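Local coordinates for DNA damage response protein Rtt109, putative (Neosartorya fumigata, PDB 5ZB9) that acetylates histone H3 in an Asf1-dependent manner, probably by transferring the acetyl group of acetyl-CoA to the amino group of a lysine, at residues 166-169 with 170-173; 297-300 with 301-304. All coordinates share one frame; numbering follows the deposited sequence. Where two conformers were deposited one is given.

Contact 1 of 2, residues 166-169 with 170-173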
loop_
_atom_site.group_PDB
_atom_site.type_symbol
_atom_site.label_atom_id
_atom_site.label_comp_id
_atom_site.label_asym_id
_atom_site.label_seq_id
_atom_site.Cartn_x
_atom_site.Cartn_y
_atom_site.Cartn_z
ATOM N N ILE A 166 -0.697 -8.065 10.576
ATOM C CA ILE A 166 -0.270 -8.834 9.417
ATOM C C ILE A 166 -1.416 -9.715 8.888
ATOM O O ILE A 166 -1.671 -9.736 7.684
ATOM C CB ILE A 166 0.972 -9.689 9.742
ATOM C CG1 ILE A 166 2.149 -8.783 10.113
ATOM C CG2 ILE A 166 1.353 -10.572 8.555
ATOM C CD1 ILE A 166 3.297 -9.513 10.806
ATOM N N LYS A 167 -2.128 -10.414 9.770
ATOM C CA LYS A 167 -3.261 -11.220 9.319
ATOM C C LYS A 167 -4.359 -10.342 8.741
ATOM O O LYS A 167 -5.003 -10.711 7.755
ATOM C CB LYS A 167 -3.827 -12.071 10.451
ATOM C CG LYS A 167 -2.896 -13.175 10.890
ATOM C CD LYS A 167 -3.468 -13.960 12.060
ATOM C CE LYS A 167 -2.379 -14.819 12.699
ATOM N NZ LYS A 167 -2.877 -15.697 13.798
ATOM N N TRP A 168 -4.560 -9.174 9.348
ATOM C CA TRP A 168 -5.612 -8.255 8.913
ATOM C C TRP A 168 -5.354 -7.774 7.484
ATOM O O TRP A 168 -6.234 -7.836 6.627
ATOM C CB TRP A 168 -5.706 -7.064 9.876
ATOM C CG TRP A 168 -6.879 -6.147 9.649
ATOM C CD1 TRP A 168 -8.156 -6.308 10.118
ATOM C CD2 TRP A 168 -6.881 -4.913 8.908
ATOM N NE1 TRP A 168 -8.946 -5.255 9.711
ATOM C CE2 TRP A 168 -8.188 -4.388 8.970
ATOM C CE3 TRP A 168 -5.904 -4.209 8.201
ATOM C CZ2 TRP A 168 -8.539 -3.193 8.358
ATOM C CZ3 TRP A 168 -6.255 -3.013 7.588
ATOM C CH2 TRP A 168 -7.560 -2.518 7.673
ATOM N N TRP A 169 -4.135 -7.316 7.232
ATOM C CA TRP A 169 -3.775 -6.800 5.920
ATOM C C TRP A 169 -3.828 -7.877 4.846
ATOM O O TRP A 169 -4.182 -7.599 3.708
ATOM C CB TRP A 169 -2.387 -6.155 5.959
ATOM C CG TRP A 169 -2.429 -4.728 6.418
ATOM C CD1 TRP A 169 -1.869 -4.210 7.550
ATOM C CD2 TRP A 169 -3.091 -3.641 5.762
ATOM N NE1 TRP A 169 -2.128 -2.866 7.627
ATOM C CE2 TRP A 169 -2.872 -2.492 6.540
ATOM C CE3 TRP A 169 -3.839 -3.530 4.584
ATOM C CZ2 TRP A 169 -3.371 -1.242 6.177
ATOM C CZ3 TRP A 169 -4.332 -2.298 4.227
ATOM C CH2 TRP A 169 -4.103 -1.170 5.020
ATOM N N CYS A 170 -3.488 -9.110 5.201
ATOM C CA CYS A 170 -3.639 -10.200 4.240
ATOM C C CYS A 170 -5.115 -10.415 3.887
ATOM O O CYS A 170 -5.431 -10.696 2.731
ATOM C CB CYS A 170 -3.014 -11.487 4.775
ATOM S SG CYS A 170 -1.209 -11.390 4.904
ATOM N N ARG A 171 -6.016 -10.250 4.860
ATOM C CA ARG A 171 -7.445 -10.411 4.608
ATOM C C ARG A 171 -7.980 -9.264 3.755
ATOM O O ARG A 171 -8.952 -9.421 3.032
ATOM C CB ARG A 171 -8.221 -10.510 5.926
ATOM C CG ARG A 171 -8.045 -11.840 6.665
ATOM C CD ARG A 171 -8.978 -11.936 7.869
ATOM N NE ARG A 171 -8.672 -10.917 8.870
ATOM C CZ ARG A 171 -7.985 -11.142 9.987
ATOM N NH1 ARG A 171 -7.748 -10.148 10.827
ATOM N NH2 ARG A 171 -7.543 -12.364 10.261
ATOM N N VAL A 172 -7.335 -8.107 3.834
ATOM C CA VAL A 172 -7.692 -6.980 2.979
ATOM C C VAL A 172 -7.320 -7.287 1.530
ATOM O O VAL A 172 -8.083 -7.035 0.594
ATOM C CB VAL A 172 -6.975 -5.683 3.415
ATOM C CG1 VAL A 172 -7.096 -4.612 2.343
ATOM C CG2 VAL A 172 -7.512 -5.189 4.757
ATOM N N ILE A 173 -6.124 -7.838 1.370
ATOM C CA ILE A 173 -5.550 -8.142 0.067
ATOM C C ILE A 173 -6.204 -9.362 -0.608
ATOM O O ILE A 173 -6.379 -9.379 -1.827
ATOM C CB ILE A 173 -4.016 -8.350 0.226
ATOM C CG1 ILE A 173 -3.352 -6.993 0.462
ATOM C CG2 ILE A 173 -3.392 -9.067 -0.972
ATOM C CD1 ILE A 173 -3.721 -5.964 -0.572
#

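Contact 2 of 2, residues 297-300 with 301-304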
loop_
_atom_site.group_PDB
_atom_site.type_symbol
_atom_site.label_atom_id
_atom_site.label_comp_id
_atom_site.label_asym_id
_atom_site.label_seq_id
_atom_site.Cartn_x
_atom_site.Cartn_y
_atom_site.Cartn_z
ATOM N N LEU A 297 20.915 -10.641 -1.090
ATOM C CA LEU A 297 19.517 -10.378 -0.782
ATOM C C LEU A 297 19.019 -11.320 0.314
ATOM O O LEU A 297 18.323 -10.900 1.239
ATOM C CB LEU A 297 18.666 -10.515 -2.042
ATOM C CG LEU A 297 17.207 -10.089 -1.925
ATOM C CD1 LEU A 297 17.095 -8.740 -1.217
ATOM C CD2 LEU A 297 16.580 -10.038 -3.305
ATOM N N ALA A 298 19.393 -12.591 0.214
ATOM C CA ALA A 298 19.057 -13.580 1.237
ATOM C C ALA A 298 19.545 -13.142 2.613
ATOM O O ALA A 298 18.859 -13.318 3.620
ATOM C CB ALA A 298 19.654 -14.936 0.875
ATOM N N GLN A 299 20.738 -12.561 2.646
ATOM C CA GLN A 299 21.354 -12.160 3.901
ATOM C C GLN A 299 20.713 -10.875 4.437
ATOM O O GLN A 299 20.681 -10.640 5.648
ATOM C CB GLN A 299 22.858 -11.984 3.705
ATOM C CG GLN A 299 23.669 -12.092 4.977
ATOM C CD GLN A 299 25.155 -11.814 4.758
ATOM O OE1 GLN A 299 25.637 -11.741 3.617
ATOM N NE2 GLN A 299 25.889 -11.651 5.861
ATOM N N PHE A 300 20.197 -10.049 3.530
ATOM C CA PHE A 300 19.436 -8.862 3.917
ATOM C C PHE A 300 18.183 -9.243 4.718
ATOM O O PHE A 300 17.931 -8.671 5.777
ATOM C CB PHE A 300 19.059 -8.039 2.671
ATOM C CG PHE A 300 18.143 -6.871 2.955
ATOM C CD1 PHE A 300 18.656 -5.656 3.381
ATOM C CD2 PHE A 300 16.770 -6.987 2.786
ATOM C CE1 PHE A 300 17.819 -4.584 3.647
ATOM C CE2 PHE A 300 15.927 -5.918 3.047
ATOM C CZ PHE A 300 16.452 -4.715 3.476
ATOM N N TRP A 301 17.407 -10.212 4.231
ATOM C CA TRP A 301 16.194 -10.615 4.946
ATOM C C TRP A 301 16.533 -11.275 6.285
ATOM O O TRP A 301 15.802 -11.113 7.270
ATOM C CB TRP A 301 15.323 -11.558 4.102
ATOM C CG TRP A 301 14.739 -10.915 2.874
ATOM C CD1 TRP A 301 14.929 -11.306 1.583
ATOM C CD2 TRP A 301 13.887 -9.759 2.820
ATOM N NE1 TRP A 301 14.250 -10.469 0.727
ATOM C CE2 TRP A 301 13.606 -9.510 1.459
ATOM C CE3 TRP A 301 13.336 -8.912 3.788
ATOM C CZ2 TRP A 301 12.799 -8.450 1.042
ATOM C CZ3 TRP A 301 12.536 -7.858 3.372
ATOM C CH2 TRP A 301 12.275 -7.639 2.011
ATOM N N GLU A 302 17.640 -12.010 6.329
ATOM C CA GLU A 302 18.052 -12.634 7.576
ATOM C C GLU A 302 18.418 -11.576 8.594
ATOM O O GLU A 302 17.993 -11.636 9.746
ATOM C CB GLU A 302 19.232 -13.573 7.370
ATOM C CG GLU A 302 19.562 -14.364 8.626
ATOM C CD GLU A 302 20.983 -14.910 8.638
ATOM O OE1 GLU A 302 21.665 -14.852 7.582
ATOM O OE2 GLU A 302 21.418 -15.384 9.717
ATOM N N MET A 303 19.200 -10.594 8.169
ATOM C CA MET A 303 19.659 -9.568 9.098
ATOM C C MET A 303 18.549 -8.574 9.448
ATOM O O MET A 303 18.631 -7.886 10.467
ATOM C CB MET A 303 20.877 -8.843 8.523
ATOM C CG MET A 303 22.118 -9.727 8.416
ATOM S SD MET A 303 22.685 -10.345 10.026
ATOM C CE MET A 303 22.180 -12.054 9.932
ATOM N N MET A 304 17.511 -8.499 8.612
ATOM C CA MET A 304 16.338 -7.692 8.952
ATOM C C MET A 304 15.753 -8.169 10.269
ATOM O O MET A 304 15.336 -7.363 11.094
ATOM C CB MET A 304 15.266 -7.760 7.859
ATOM C CG MET A 304 15.080 -6.468 7.064
ATOM S SD MET A 304 14.711 -5.008 8.059
ATOM C CE MET A 304 13.009 -5.295 8.514
#

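Contact 1 of 2, residues 166-169 with 170-173
W168 and V172, one turn apart on the same helix, meet through a methyl laid on an indole. V172 CG2 sits over one face of the W168 six-membered ring, 3.8 Å from its centroid and 12° off the normal, a CH-pi contact shifted slightly toward the rim. The indole reaches this place because W168 CG is anti to the backbone N (chi1 -172°), which sends the six-membered ring toward the C-terminal end of the helix. W169 takes the other course, with CG beside its own backbone N, and its ring runs alongside V172: CE3 of W169 lies 4.0 Å from CB of V172. The branched valine is thus shared by two tryptophans that also touch each other, CZ3 of W168 standing above the middle of the W169 ring.

R171, modelled in two conformations, folds back along the preceding turn in the one described here. Its chain bends at chi3 and brings the guanidinium across the W168 side chain at about a right angle, the two planes 85° apart. One guanidinium face lies over the K167 carbonyl O. NH1 lies near the indole plane, 3.9 Å from W168 CD1, while NH2 comes within 3.7 Å of K167 CB; the lysine amine itself extends away. In the backbone, the bonds R171 N to K167 O (3.1 Å) and V172 N to W168 O (3.0 Å) keep the pairs one turn apart.

W168 and R171 bind CoA in another structure of this protein; here, without the ligand, their placement is consistent with a preformed part of that surface. Helix 162-177 has three elements around it: W168, R171 and V172 touch R113 on helix 111-127, I166, W169 and I173 press on strand 133-140, and C170 and I173 reach W235 of strand 235-236.

Contact 2 of 2, residues 297-300 with 301-304
The rings of F300 and W301 meet in an edge-to-face (T-shaped) pair: the phenyl edge is directed at one face of the indole, with centroids of F300 and the W301 six-membered ring 5.2 Å apart and planes at 72°. CD2 of F300 stands over the middle of the indole, and CE2 approaches its outer part, 3.9 Å from W301 CZ3. One face of the phenyl is taken by M304, whose CG lies 4.1 Å from F300 CE2, and F267 of helix 266-272 meets the same phenyl with its ring at a shallow tilt.

Different first torsions make the pair possible between sequence neighbours. F300 holds CG anti to its nitrogen (chi1 174°), but W301 keeps CG beside its own (chi1 -66°); with these torsions the two side chains cross obliquely and the phenyl edge reaches the indole face. L297, a turn earlier, runs alongside the tryptophan and points the same way, its CD1 3.9 Å from W301 NE1. The L297 carbonyl is close as well, its O lying 3.4 Å from W301 CD1 while it accepts the backbone hydrogen bond from W301 N.

On another side of the helix, CG of M303 rests 3.2 Å from the carbonyl O of Q299, which also receives the M303 N-H at 2.9 Å. The extended Q299 side chain places OE1 where it is hydrogen-bonded to K295 N, and Q299 N is hydrogen-bonded to S296 OG; these bonds tie the first turn to the residues leading into it.

Helix 297-304 leans on helix 266-272, where F300 touches L268 and L271 and both M303 and M304 reach F267, while L297 packs against Y239 and V256 from loops.

In the fold
Both contacts are intrahelical and come in series along the chain, contact 1 on helix 162-177 and contact 2 on the later, shorter helix 297-304. Their centres are 23 Å apart, with about 11 Å between nearest atoms, so they do not touch, although both belong to the histone acetyltransferase region of the chain. Contact 1 is buried closer to the middle of the chain, against strand 133-140 of the large mixed sheet, and carries cofactor-binding residues. Contact 2 lies farther out, away from the CoA site, among helix 266-272 and loops. Between them the chain contributes, among other elements, strand 202-208 to that sheet, and strand 317-324, which pairs with 133-140, follows contact 2.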